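Local coordinates for catabolite control protein A (Lactococcus lactis, PDB 2O20) that probably acts as a global transcriptional regulator of carbon catabolite repression and activation, binding DNA as a member of the LacI family, at residues 127-132 against 190-195; 162-167 against 196-201; 181-186 against 242-247; 185-190 against 216-221; 227-232 against 255-260. The protein carries 1 engineered substitution. All blocks are in the same frame, centred on the assembly; numbering follows the deposited sequence.

Overall arrangement
Following the chain, 127-132 leaves the subdomain built on the six-stranded parallel sheet and closes at 190-195 as contact 1, the one link here between the two subdomains. Contact 2 opens at 162-167 inside that loop and closes at 196-201, just past it, so the two cross on helix 193-208. Contacts 3 and 4 start from the same strand, 183-186, and also cross contacts 1 and 2. Contact 4 closes first, on 216-221, within the longer loop that contact 3 ends at 242-247; together they join three neighbouring strands of the four-stranded sheet. Contact 5 opens at 227-232 within that longer loop and closes at 255-260, pairing two helices that cover one face of this sheet.

Contact 1. Residues 127-132 against 190-195; sequences GSSLDE and LKDVEN. With SO4 (sulfate ion), chain L.
S129 and D192 face each other across the cleft between the two subdomains of this periplasmic-binding-protein fold, the serine in the loop after strand 122-125, the aspartate at the N-cap position of helix 193-208. Both side chains leave their backbones toward the opposite segment. S129 OG sits between its own backbone N and carbonyl carbon (chi1 53°) and donates to D192 OD1 at 2.8 Å, approaching from above the carboxylate, 58° out of its plane. The same hydroxyl is 3.3 Å from D192 OD2, but the angle there is poor, so one oxygen takes the bond. D192 makes no capping bond with its side chain.

Two residues on, E194 reaches over with a chain bent at chi2 (-87°), and its OE2 comes within 2.7 Å of S128 O. These are two acceptors held close; T150 OG1 hydrogen-bonds E194 OE2 and, weakly, S128 O, which may ease their repulsion. The other oxygen, E194 OE1, is held by I151 N. A sulfate ion, probably from the crystallisation liquor, brings its O1 within 3.0 Å of S128 O, a close approach of two oxygens rather than a bond. What holds the ion here is N195 ND2, which donates to sulfate O2 at 3.2 Å in an almost straight bond, and also binds S189 O.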
# COMPACT_ATOMS: atom_id res chain seq x y z
N GLY D 127 5.90 12.18 -8.29
CA GLY D 127 5.12 11.91 -9.51
C GLY D 127 6.08 11.60 -10.65
O GLY D 127 7.29 11.71 -10.48
N SER D 128 5.54 11.22 -11.80
CA SER D 128 6.39 10.72 -12.89
C SER D 128 7.40 11.77 -13.34
O SER D 128 8.56 11.43 -13.61
CB SER D 128 5.54 10.23 -14.06
OG SER D 128 4.59 11.21 -14.46
N SER D 129 6.96 13.03 -13.43
CA SER D 129 7.88 14.15 -13.63
C SER D 129 7.15 15.49 -13.69
O SER D 129 5.96 15.56 -14.00
CB SER D 129 8.68 13.99 -14.92
OG SER D 129 7.79 13.77 -15.99
N LEU D 130 7.91 16.54 -13.43
CA LEU D 130 7.41 17.90 -13.34
C LEU D 130 7.12 18.52 -14.71
O LEU D 130 8.04 18.80 -15.48
CB LEU D 130 8.41 18.77 -12.56
CG LEU D 130 7.85 20.06 -11.98
CD1 LEU D 130 6.86 19.75 -10.88
CD2 LEU D 130 8.98 20.96 -11.49
N ASP D 131 5.83 18.72 -15.01
CA ASP D 131 5.39 19.32 -16.28
C ASP D 131 5.73 20.81 -16.33
O ASP D 131 5.81 21.47 -15.30
CB ASP D 131 3.87 19.09 -16.46
CG ASP D 131 3.35 19.57 -17.81
OD1 ASP D 131 3.14 18.72 -18.70
OD2 ASP D 131 3.12 20.79 -17.97
N GLU D 132 5.93 21.32 -17.54
CA GLU D 132 6.33 22.71 -17.74
C GLU D 132 5.28 23.70 -17.22
O GLU D 132 5.63 24.79 -16.77
CB GLU D 132 6.60 22.97 -19.23
CG GLU D 132 7.32 24.28 -19.53
CD GLU D 132 8.72 24.32 -18.93
OE1 GLU D 132 9.60 23.57 -19.43
OE2 GLU D 132 8.95 25.09 -17.96
N LEU D 190 10.12 7.45 -21.49
CA LEU D 190 11.55 7.59 -21.74
C LEU D 190 12.01 9.05 -21.72
O LEU D 190 13.16 9.31 -21.41
CB LEU D 190 11.95 6.94 -23.07
CG LEU D 190 13.43 6.91 -23.46
CD1 LEU D 190 14.21 6.03 -22.49
CD2 LEU D 190 13.56 6.41 -24.91
N LYS D 191 11.10 9.99 -21.99
CA LYS D 191 11.42 11.43 -22.04
C LYS D 191 11.91 12.00 -20.71
O LYS D 191 12.65 12.98 -20.69
CB LYS D 191 10.21 12.23 -22.54
CG LYS D 191 9.78 11.83 -23.95
CD LYS D 191 8.79 12.80 -24.58
CE LYS D 191 7.35 12.44 -24.26
NZ LYS D 191 6.38 13.44 -24.81
N ASP D 192 11.48 11.38 -19.62
CA ASP D 192 11.86 11.78 -18.27
C ASP D 192 13.32 11.44 -17.95
O ASP D 192 13.82 10.38 -18.33
CB ASP D 192 10.92 11.09 -17.27
CG ASP D 192 9.46 11.48 -17.48
OD1 ASP D 192 9.22 12.56 -18.05
OD2 ASP D 192 8.56 10.73 -17.07
N VAL D 193 13.99 12.34 -17.23
CA VAL D 193 15.45 12.26 -17.02
C VAL D 193 15.87 10.92 -16.40
O VAL D 193 16.77 10.26 -16.89
CB VAL D 193 15.97 13.41 -16.14
CG1 VAL D 193 17.45 13.22 -15.79
CG2 VAL D 193 15.76 14.74 -16.84
N GLU D 194 15.18 10.54 -15.33
CA GLU D 194 15.42 9.28 -14.62
C GLU D 194 15.36 8.04 -15.53
O GLU D 194 16.14 7.10 -15.36
CB GLU D 194 14.43 9.13 -13.45
CG GLU D 194 12.95 9.38 -13.77
CD GLU D 194 12.51 10.86 -13.67
OE1 GLU D 194 13.35 11.79 -13.68
OE2 GLU D 194 11.27 11.07 -13.57
N ASN D 195 14.48 8.08 -16.52
CA ASN D 195 14.35 6.98 -17.49
C ASN D 195 15.40 6.98 -18.62
O ASN D 195 15.82 5.92 -19.09
CB ASN D 195 12.94 6.96 -18.05
CG ASN D 195 11.94 6.50 -17.03
OD1 ASN D 195 12.27 5.64 -16.21
ND2 ASN D 195 10.72 7.07 -17.04
S SO4 L . 8.98 7.25 -13.65
O1 SO4 L . 9.22 8.57 -14.24
O2 SO4 L . 8.68 6.30 -14.73
O3 SO4 L . 10.17 6.83 -12.91
O4 SO4 L . 7.83 7.34 -12.75

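Contact 2. Residues 162-167 against 196-201; sequences IDYHLA and TERMVG. With SO4 (sulfate ion), chain L.
Y164 CG stands anti to the carbonyl carbon (chi1 -58°) and H165 CG anti to the backbone N (chi1 173°); the tyrosine ring meets R198, and the imidazole lies against V200 and G201. R198 runs extended from CG to NE, and one face of its guanidinium is covered near the rim by Y164 CD1, which lies 3.4 Å from R198 NH2. The two planes are 42° apart, so the groups meet at a slant. N195 OD1 holds R198 NH1, which also reaches a sulfate oxygen weakly, and Y164 OH bonds to N161.

G201 CA lies over one face of the H165 ring, 4.0 Å from its centroid, as a CH-pi contact. V200 CG1 meets the ring edge in plane, 3.4 Å from H165 CD2. The backbones come equally near: H165 CA touches E197 O at 3.4 Å, and G201 CA points at H165 O at 3.6 Å, two CA-H...O contacts. D163 caps the first turn through its OD1 and L166 N. Helices 164-177 and 193-208 thus lie against each other on the Y185 and V244 face of the four-stranded sheet.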
# COMPACT_ATOMS: atom_id res chain seq x y z
N ILE D 162 17.86 8.06 -5.91
CA ILE D 162 19.00 7.14 -6.10
C ILE D 162 19.68 7.43 -7.43
O ILE D 162 19.22 8.29 -8.19
CB ILE D 162 18.63 5.60 -5.94
CG1 ILE D 162 17.75 5.07 -7.07
CG2 ILE D 162 18.04 5.32 -4.56
CD1 ILE D 162 17.96 3.61 -7.37
N ASP D 163 20.81 6.76 -7.68
CA ASP D 163 21.54 6.80 -8.95
C ASP D 163 20.88 5.74 -9.88
O ASP D 163 21.19 4.56 -9.83
CB ASP D 163 23.05 6.53 -8.72
CG ASP D 163 23.88 6.59 -9.98
OD1 ASP D 163 23.30 6.60 -11.08
OD2 ASP D 163 25.13 6.65 -9.89
N TYR D 164 19.92 6.19 -10.69
CA TYR D 164 19.16 5.26 -11.57
C TYR D 164 20.02 4.58 -12.66
O TYR D 164 19.76 3.42 -13.07
CB TYR D 164 17.99 5.99 -12.22
CG TYR D 164 17.03 6.62 -11.23
CD1 TYR D 164 16.19 5.83 -10.44
CD2 TYR D 164 16.95 7.99 -11.09
CE1 TYR D 164 15.31 6.40 -9.55
CE2 TYR D 164 16.06 8.57 -10.18
CZ TYR D 164 15.24 7.76 -9.42
OH TYR D 164 14.35 8.31 -8.51
N HIS D 165 21.01 5.30 -13.14
CA HIS D 165 21.97 4.78 -14.12
C HIS D 165 22.70 3.55 -13.55
O HIS D 165 22.68 2.46 -14.12
CB HIS D 165 22.95 5.88 -14.49
CG HIS D 165 24.07 5.43 -15.36
ND1 HIS D 165 25.19 4.79 -14.87
CD2 HIS D 165 24.26 5.54 -16.69
CE1 HIS D 165 26.02 4.52 -15.87
NE2 HIS D 165 25.48 4.97 -16.98
N LEU D 166 23.30 3.73 -12.39
CA LEU D 166 24.05 2.65 -11.75
C LEU D 166 23.14 1.46 -11.40
O LEU D 166 23.52 0.30 -11.63
CB LEU D 166 24.80 3.19 -10.51
CG LEU D 166 25.61 2.21 -9.67
CD1 LEU D 166 26.76 1.64 -10.50
CD2 LEU D 166 26.13 2.91 -8.43
N ALA D 167 21.96 1.72 -10.83
CA ALA D 167 21.00 0.64 -10.53
C ALA D 167 20.59 -0.15 -11.79
O ALA D 167 20.53 -1.37 -11.75
CB ALA D 167 19.76 1.22 -9.81
N THR D 196 15.81 8.16 -19.06
CA THR D 196 16.99 8.29 -19.93
C THR D 196 18.26 7.83 -19.20
O THR D 196 19.12 7.23 -19.81
CB THR D 196 17.14 9.72 -20.46
OG1 THR D 196 17.13 10.62 -19.35
CG2 THR D 196 15.99 10.09 -21.34
N GLU D 197 18.33 8.02 -17.88
CA GLU D 197 19.45 7.52 -17.07
C GLU D 197 19.42 5.98 -16.94
O GLU D 197 20.46 5.33 -17.06
CB GLU D 197 19.47 8.17 -15.67
CG GLU D 197 19.58 9.71 -15.68
CD GLU D 197 21.01 10.24 -15.75
OE1 GLU D 197 21.97 9.44 -15.80
OE2 GLU D 197 21.16 11.48 -15.75
N ARG D 198 18.23 5.40 -16.71
CA ARG D 198 18.06 3.95 -16.72
C ARG D 198 18.48 3.37 -18.07
O ARG D 198 19.20 2.36 -18.14
CB ARG D 198 16.60 3.57 -16.41
CG ARG D 198 16.22 3.83 -14.97
CD ARG D 198 14.74 3.51 -14.78
NE ARG D 198 14.34 3.56 -13.38
CZ ARG D 198 13.58 4.51 -12.83
NH1 ARG D 198 13.15 5.55 -13.51
NH2 ARG D 198 13.25 4.41 -11.55
N MET D 199 18.04 4.00 -19.15
CA MET D 199 18.45 3.59 -20.52
C MET D 199 19.96 3.58 -20.75
O MET D 199 20.48 2.63 -21.33
CB MET D 199 17.80 4.47 -21.58
CG MET D 199 18.09 4.00 -22.98
SD MET D 199 17.18 2.51 -23.42
CE MET D 199 15.86 3.26 -24.38
N VAL D 200 20.67 4.60 -20.26
CA VAL D 200 22.10 4.66 -20.45
C VAL D 200 22.74 3.49 -19.70
O VAL D 200 23.58 2.82 -20.25
CB VAL D 200 22.69 6.02 -20.02
CG1 VAL D 200 24.24 6.03 -20.10
CG2 VAL D 200 22.11 7.15 -20.88
N GLY D 201 22.31 3.24 -18.48
CA GLY D 201 22.91 2.17 -17.67
C GLY D 201 22.67 0.79 -18.28
O GLY D 201 23.58 -0.04 -18.36
S SO4 L . 8.98 7.25 -13.65
O1 SO4 L . 9.22 8.57 -14.24
O2 SO4 L . 8.68 6.30 -14.73
O3 SO4 L . 10.17 6.83 -12.91
O4 SO4 L . 7.83 7.34 -12.75
O HOH W 1 21.66 8.31 -12.55

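Contact 3. Residues 181-186 against 242-247; sequences KKIAYI and SAVVSH. With SO4 (sulfate ion), chain L.
Strands 183-186 and 242-245 are the two inner strands of the four-stranded parallel sheet in this Rossmann-like subdomain, and A184, Y185 and I186 pair with A243, V244 and V245. The bonding alternates as in any parallel pair: A184 N donates to S242 O, V244 N to A184 O, I186 N to V244 O and S246 N to I186 O, all between 2.9 and 3.0 Å. The carbonyls also receive CA-H groups, the closest being A243 CA on A184 O at 3.2 Å.

I183, Y185, S242 and V244 lie on one face, where I183, Y185 and V244 pack on helix 164-177 and R198 of helix 193-208 also touches Y185. Y185 CG is anti to the backbone N (chi1 -151°), and the ring crosses V244 at a slant, with CE1 at 3.4 Å from V244 CG1. V244 O lies over one ring face, displaced toward the rim, while S246 CB meets the ring at its edge. On the other face A184 CB touches A243 CB at 4.1 Å, and I186 lies side by side with V245, both pointing the same way, its CD1 at 4.0 Å from V245 CG2. Helices 225-237 and 248-260 cover that side.

Past the strand, S246 OG rests 3.6 Å above the centre of the H247 ring, whose NE2 makes a weak bond to the sulfate; H247 ND1 is held by N222 O. S242 OG, 3.5 Å from I183 CG1, is buried with no polar partner in the model, so cohesion here rests on the four backbone bonds and the apolar contacts.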
# COMPACT_ATOMS: atom_id res chain seq x y z
N LYS D 181 20.57 -13.33 -22.77
CA LYS D 181 21.00 -12.57 -23.95
C LYS D 181 19.92 -11.64 -24.48
O LYS D 181 20.25 -10.64 -25.11
CB LYS D 181 21.40 -13.52 -25.07
CG LYS D 181 22.55 -14.49 -24.73
CD LYS D 181 23.80 -13.72 -24.32
CE LYS D 181 25.03 -14.61 -24.21
NZ LYS D 181 25.66 -14.89 -25.54
N LYS D 182 18.65 -11.99 -24.25
CA LYS D 182 17.51 -11.14 -24.60
C LYS D 182 16.86 -10.63 -23.32
O LYS D 182 16.14 -11.36 -22.65
CB LYS D 182 16.53 -11.90 -25.49
CG LYS D 182 17.07 -12.20 -26.88
CD LYS D 182 15.96 -12.62 -27.80
CE LYS D 182 16.30 -12.53 -29.25
NZ LYS D 182 15.15 -13.10 -30.05
N ILE D 183 17.21 -9.38 -22.98
CA ILE D 183 16.83 -8.76 -21.70
C ILE D 183 15.93 -7.55 -22.01
O ILE D 183 16.36 -6.60 -22.67
CB ILE D 183 18.07 -8.30 -20.88
CG1 ILE D 183 19.05 -9.47 -20.65
CG2 ILE D 183 17.65 -7.66 -19.60
CD1 ILE D 183 20.49 -9.06 -20.33
N ALA D 184 14.71 -7.59 -21.53
CA ALA D 184 13.79 -6.46 -21.64
C ALA D 184 14.03 -5.44 -20.52
O ALA D 184 14.43 -5.78 -19.42
CB ALA D 184 12.42 -6.92 -21.59
N TYR D 185 13.79 -4.17 -20.85
CA TYR D 185 13.66 -3.10 -19.86
C TYR D 185 12.24 -2.52 -19.94
O TYR D 185 11.77 -2.05 -20.99
CB TYR D 185 14.70 -1.98 -20.05
CG TYR D 185 15.02 -1.33 -18.72
CD1 TYR D 185 16.22 -1.58 -18.07
CD2 TYR D 185 14.07 -0.53 -18.06
CE1 TYR D 185 16.48 -1.04 -16.84
CE2 TYR D 185 14.34 0.02 -16.81
CZ TYR D 185 15.54 -0.26 -16.21
OH TYR D 185 15.85 0.26 -14.98
N ILE D 186 11.54 -2.56 -18.81
CA ILE D 186 10.16 -2.04 -18.73
C ILE D 186 10.20 -0.75 -17.86
O ILE D 186 10.65 -0.77 -16.71
CB ILE D 186 9.17 -3.10 -18.15
CG1 ILE D 186 9.09 -4.33 -19.06
CG2 ILE D 186 7.78 -2.50 -18.03
CD1 ILE D 186 8.59 -5.57 -18.40
N SER D 242 14.28 -12.49 -19.68
CA SER D 242 14.37 -11.79 -18.42
C SER D 242 13.97 -10.34 -18.63
O SER D 242 13.85 -9.86 -19.77
CB SER D 242 15.78 -11.88 -17.86
OG SER D 242 16.72 -11.31 -18.77
N ALA D 243 13.75 -9.63 -17.52
CA ALA D 243 13.42 -8.23 -17.54
C ALA D 243 13.88 -7.50 -16.29
O ALA D 243 13.78 -8.03 -15.18
CB ALA D 243 11.93 -8.09 -17.68
N VAL D 244 14.31 -6.26 -16.50
CA VAL D 244 14.51 -5.24 -15.44
C VAL D 244 13.30 -4.30 -15.54
O VAL D 244 12.93 -3.87 -16.63
CB VAL D 244 15.77 -4.42 -15.65
CG1 VAL D 244 16.00 -3.45 -14.44
CG2 VAL D 244 16.96 -5.36 -15.89
N VAL D 245 12.67 -4.06 -14.39
CA VAL D 245 11.41 -3.34 -14.33
C VAL D 245 11.53 -2.17 -13.33
O VAL D 245 11.98 -2.35 -12.19
CB VAL D 245 10.26 -4.29 -13.94
CG1 VAL D 245 8.95 -3.53 -14.08
CG2 VAL D 245 10.28 -5.60 -14.81
N SER D 246 11.22 -0.96 -13.77
CA SER D 246 11.49 0.17 -12.91
C SER D 246 10.50 0.32 -11.74
O SER D 246 10.90 0.80 -10.69
CB SER D 246 11.55 1.47 -13.71
OG SER D 246 10.30 1.74 -14.26
N HIS D 247 9.25 -0.07 -11.92
CA HIS D 247 8.22 0.10 -10.86
C HIS D 247 7.81 -1.24 -10.28
O HIS D 247 7.54 -2.17 -11.00
CB HIS D 247 7.01 0.84 -11.38
CG HIS D 247 7.32 2.21 -11.84
ND1 HIS D 247 6.98 2.67 -13.10
CD2 HIS D 247 8.03 3.21 -11.26
CE1 HIS D 247 7.42 3.90 -13.25
NE2 HIS D 247 8.07 4.25 -12.15
S SO4 L . 8.98 7.25 -13.65
O1 SO4 L . 9.22 8.57 -14.24
O2 SO4 L . 8.68 6.30 -14.73
O3 SO4 L . 10.17 6.83 -12.91
O4 SO4 L . 7.83 7.34 -12.75
O HOH W 2 7.86 -0.06 -14.93

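Contact 4. Residues 185-190 against 216-221; sequences YIMGSL and NLVFEG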
# COMPACT_ATOMS: atom_id res chain seq x y z
N TYR D 185 13.79 -4.17 -20.85
CA TYR D 185 13.66 -3.10 -19.86
C TYR D 185 12.24 -2.52 -19.94
O TYR D 185 11.77 -2.05 -20.99
CB TYR D 185 14.70 -1.98 -20.05
CG TYR D 185 15.02 -1.33 -18.72
CD1 TYR D 185 16.22 -1.58 -18.07
CD2 TYR D 185 14.07 -0.53 -18.06
CE1 TYR D 185 16.48 -1.04 -16.84
CE2 TYR D 185 14.34 0.02 -16.81
CZ TYR D 185 15.54 -0.26 -16.21
OH TYR D 185 15.85 0.26 -14.98
N ILE D 186 11.54 -2.56 -18.81
CA ILE D 186 10.16 -2.04 -18.73
C ILE D 186 10.20 -0.75 -17.86
O ILE D 186 10.65 -0.77 -16.71
CB ILE D 186 9.17 -3.10 -18.15
CG1 ILE D 186 9.09 -4.33 -19.06
CG2 ILE D 186 7.78 -2.50 -18.03
CD1 ILE D 186 8.59 -5.57 -18.40
N MET D 187 9.74 0.36 -18.43
CA MET D 187 9.82 1.67 -17.76
C MET D 187 8.56 2.49 -17.97
O MET D 187 7.64 2.07 -18.69
CB MET D 187 11.02 2.46 -18.31
CG MET D 187 10.98 2.71 -19.84
SD MET D 187 12.29 3.86 -20.35
CE MET D 187 13.71 3.05 -19.66
N GLY D 188 8.56 3.69 -17.37
CA GLY D 188 7.61 4.76 -17.67
C GLY D 188 7.92 5.50 -18.96
O GLY D 188 8.26 4.88 -19.97
N SER D 189 7.80 6.82 -18.96
CA SER D 189 8.10 7.63 -20.17
C SER D 189 9.59 7.83 -20.33
O SER D 189 10.27 8.37 -19.44
CB SER D 189 7.39 8.97 -20.11
OG SER D 189 7.86 9.83 -21.14
N LEU D 190 10.12 7.45 -21.49
CA LEU D 190 11.55 7.59 -21.74
C LEU D 190 12.01 9.05 -21.72
O LEU D 190 13.16 9.31 -21.41
CB LEU D 190 11.95 6.94 -23.07
CG LEU D 190 13.43 6.91 -23.46
CD1 LEU D 190 14.21 6.03 -22.49
CD2 LEU D 190 13.56 6.41 -24.91
N ASN D 216 13.16 -2.76 -29.54
CA ASN D 216 11.94 -3.57 -29.40
C ASN D 216 11.85 -4.39 -28.11
O ASN D 216 10.79 -4.99 -27.82
CB ASN D 216 11.72 -4.42 -30.63
CG ASN D 216 11.38 -3.58 -31.86
OD1 ASN D 216 11.65 -3.98 -32.99
ND2 ASN D 216 10.80 -2.41 -31.63
N LEU D 217 12.93 -4.40 -27.32
CA LEU D 217 12.90 -4.99 -25.98
C LEU D 217 12.79 -3.93 -24.86
O LEU D 217 13.00 -4.25 -23.69
CB LEU D 217 14.10 -5.91 -25.75
CG LEU D 217 14.21 -7.17 -26.64
CD1 LEU D 217 15.50 -7.94 -26.26
CD2 LEU D 217 13.02 -8.06 -26.51
N VAL D 218 12.46 -2.69 -25.24
CA VAL D 218 12.18 -1.63 -24.29
C VAL D 218 10.69 -1.30 -24.39
O VAL D 218 10.12 -1.13 -25.48
CB VAL D 218 13.06 -0.37 -24.52
CG1 VAL D 218 12.69 0.73 -23.52
CG2 VAL D 218 14.53 -0.75 -24.42
N PHE D 219 10.06 -1.32 -23.23
CA PHE D 219 8.62 -1.19 -23.11
C PHE D 219 8.34 0.04 -22.25
O PHE D 219 8.54 0.00 -21.04
CB PHE D 219 8.05 -2.47 -22.51
CG PHE D 219 8.24 -3.67 -23.38
CD1 PHE D 219 7.27 -4.04 -24.32
CD2 PHE D 219 9.42 -4.43 -23.32
CE1 PHE D 219 7.47 -5.14 -25.16
CE2 PHE D 219 9.62 -5.52 -24.17
CZ PHE D 219 8.64 -5.89 -25.08
N GLU D 220 7.92 1.13 -22.90
CA GLU D 220 7.62 2.40 -22.23
C GLU D 220 6.16 2.59 -21.79
O GLU D 220 5.23 1.98 -22.33
CB GLU D 220 7.93 3.57 -23.17
CG GLU D 220 9.38 3.80 -23.52
CD GLU D 220 9.49 5.01 -24.42
OE1 GLU D 220 9.09 6.12 -23.96
OE2 GLU D 220 9.94 4.86 -25.57
N GLY D 221 5.97 3.47 -20.83
CA GLY D 221 4.63 3.92 -20.40
C GLY D 221 3.89 3.03 -19.41
O GLY D 221 2.65 3.03 -19.36
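The F219 ring turns its edge to Y185 O, which lies near the ring plane 4.1 Å from CD2, and I186 CG1 lies oblique to the ring and touches F219 CB at 4.1 Å. The Y185 ring itself meets Y202 edge-to-face. A third flat group is the carboxylate of E220. L190 N donates to its OE1 at 3.0 Å from above, 43° out of the plane, and L190 CB packs tightly on the same oxygen at 3.1 Å. E220 reaches there because its chain is extended beyond CG, which carries the carboxylate past G188 to the backbone N of L190; E220 CB passes G188 O at 3.5 Å.

Between these groups the backbones pair in parallel. Y185 N donates to L217 O, F219 N to Y185 O and M187 N to F219 O, each at 2.9 Å. Beyond the strands the pattern changes: G221 N binds G188 O at 2.8 Å, and the donor stands 64° above the carbonyl plane. G221 has positive phi (83°), a conformation that favours glycine.

The pairing joins the two strands of a beta-alpha-beta crossover, 183-186 and 218-219, with helix 193-208 between them in sequence. Strand 218-219 forms one border of the four-stranded sheet. I186 and F219 point to the face covered by L231 and L235 of helix 225-237, whereas Y185 and V218 look to the opposite face, where helix 193-208 supplies R198 and Y202.

Contact 5. Residues 227-232 against 255-260; sequences QGKALA and LSAMMD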
# COMPACT_ATOMS: atom_id res chain seq x y z
N GLN D 227 -0.89 -3.29 -16.11
CA GLN D 227 -0.04 -3.11 -17.28
C GLN D 227 1.06 -4.18 -17.30
O GLN D 227 1.38 -4.72 -18.37
CB GLN D 227 0.56 -1.70 -17.31
CG GLN D 227 -0.43 -0.63 -17.75
CD GLN D 227 0.18 0.77 -17.67
OE1 GLN D 227 0.67 1.20 -16.62
NE2 GLN D 227 0.21 1.46 -18.80
N GLY D 228 1.65 -4.45 -16.14
CA GLY D 228 2.69 -5.48 -15.98
C GLY D 228 2.18 -6.84 -16.42
O GLY D 228 2.86 -7.53 -17.19
N LYS D 229 1.01 -7.22 -15.94
CA LYS D 229 0.37 -8.47 -16.32
C LYS D 229 0.19 -8.63 -17.82
O LYS D 229 0.45 -9.71 -18.38
CB LYS D 229 -1.01 -8.61 -15.65
CG LYS D 229 -0.94 -9.07 -14.20
CD LYS D 229 -2.29 -9.70 -13.70
CE LYS D 229 -3.39 -8.69 -13.71
NZ LYS D 229 -4.69 -9.20 -13.05
N ALA D 230 -0.25 -7.55 -18.47
CA ALA D 230 -0.54 -7.57 -19.91
C ALA D 230 0.71 -7.60 -20.80
O ALA D 230 0.64 -7.99 -21.99
CB ALA D 230 -1.46 -6.36 -20.28
N LEU D 231 1.86 -7.21 -20.26
CA LEU D 231 3.10 -7.25 -20.98
C LEU D 231 3.70 -8.66 -21.14
O LEU D 231 4.51 -8.87 -22.04
CB LEU D 231 4.16 -6.37 -20.27
CG LEU D 231 4.04 -4.87 -20.57
CD1 LEU D 231 5.09 -4.11 -19.78
CD2 LEU D 231 4.21 -4.59 -22.05
N ALA D 232 3.34 -9.57 -20.24
CA ALA D 232 4.00 -10.89 -20.18
C ALA D 232 4.10 -11.54 -21.57
O ALA D 232 5.19 -11.89 -22.01
CB ALA D 232 3.33 -11.80 -19.19
N LEU D 255 5.37 -10.80 -12.93
CA LEU D 255 5.58 -12.08 -12.23
C LEU D 255 4.29 -12.88 -12.10
O LEU D 255 4.28 -14.08 -12.41
CB LEU D 255 6.23 -11.87 -10.84
CG LEU D 255 6.53 -13.10 -9.98
CD1 LEU D 255 7.45 -14.03 -10.71
CD2 LEU D 255 7.15 -12.70 -8.67
N SER D 256 3.20 -12.23 -11.69
CA SER D 256 1.90 -12.85 -11.59
C SER D 256 1.51 -13.54 -12.89
O SER D 256 1.01 -14.67 -12.89
CB SER D 256 0.77 -11.84 -11.21
OG SER D 256 0.78 -11.51 -9.82
N ALA D 257 1.69 -12.82 -13.98
CA ALA D 257 1.30 -13.36 -15.29
C ALA D 257 2.19 -14.52 -15.76
O ALA D 257 1.67 -15.51 -16.29
CB ALA D 257 1.25 -12.23 -16.31
N MET D 258 3.51 -14.42 -15.56
CA MET D 258 4.42 -15.53 -15.84
C MET D 258 4.01 -16.77 -15.07
O MET D 258 3.87 -17.85 -15.64
CB MET D 258 5.87 -15.16 -15.53
CG MET D 258 6.44 -14.05 -16.44
SD MET D 258 6.37 -14.55 -18.18
CE MET D 258 7.08 -13.07 -18.92
N MET D 259 3.74 -16.62 -13.76
CA MET D 259 3.27 -17.75 -12.95
C MET D 259 1.89 -18.31 -13.38
O MET D 259 1.70 -19.53 -13.41
CB MET D 259 3.27 -17.40 -11.46
CG MET D 259 4.59 -16.94 -10.87
SD MET D 259 5.93 -18.19 -11.06
CE MET D 259 5.30 -19.52 -10.09
N ASP D 260 0.96 -17.43 -13.76
CA ASP D 260 -0.38 -17.82 -14.25
C ASP D 260 -0.31 -18.70 -15.52
O ASP D 260 -1.11 -19.64 -15.68
CB ASP D 260 -1.17 -16.51 -14.48
CG ASP D 260 -2.67 -16.74 -14.78
OD1 ASP D 260 -3.18 -16.12 -15.75
OD2 ASP D 260 -3.28 -17.55 -14.10
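S256 OG, whose CB faces K229 CG at 4.4 Å, is gripped by Y225 OH and, more weakly, by V252 O of its own helix and Q281 O of the second subunit. It belongs to a helix-helix interface of the Rossmann-like subdomain: helices 225-237 and 248-260 flank strand 242-245 in the sequence and cover the same face of the sheet. K229 carries its ammonium group elsewhere, to a salt bridge with E226, so only the aliphatic base of its side chain takes part.

The segments cross at -42°, with axes 7.8 Å apart, a closeness that small residues allow. A257 CB lies at the centre of the contact: it touches A232 CB at 3.6 Å and K229 O at 3.4 Å. The methyl-to-carbonyl contact falls where the first helix is somewhat irregular, A232 N reaching K229 O only weakly and L231 N bonding to both Q227 O and G228 O, the former weakly.

Helix 248-260 also reaches the second subunit: D260 OD2 forms a salt bridge with R329 NH2 of that subunit, and S256 packs against its Y282. At the other side of the central alanines M258 folds over: chi2 (-59°) turns SD toward helix 225-237, and chi3, near 180°, carries the terminal methyl CE on to A232, 3.8 Å from A232 O and 4.0 Å from A232 CB.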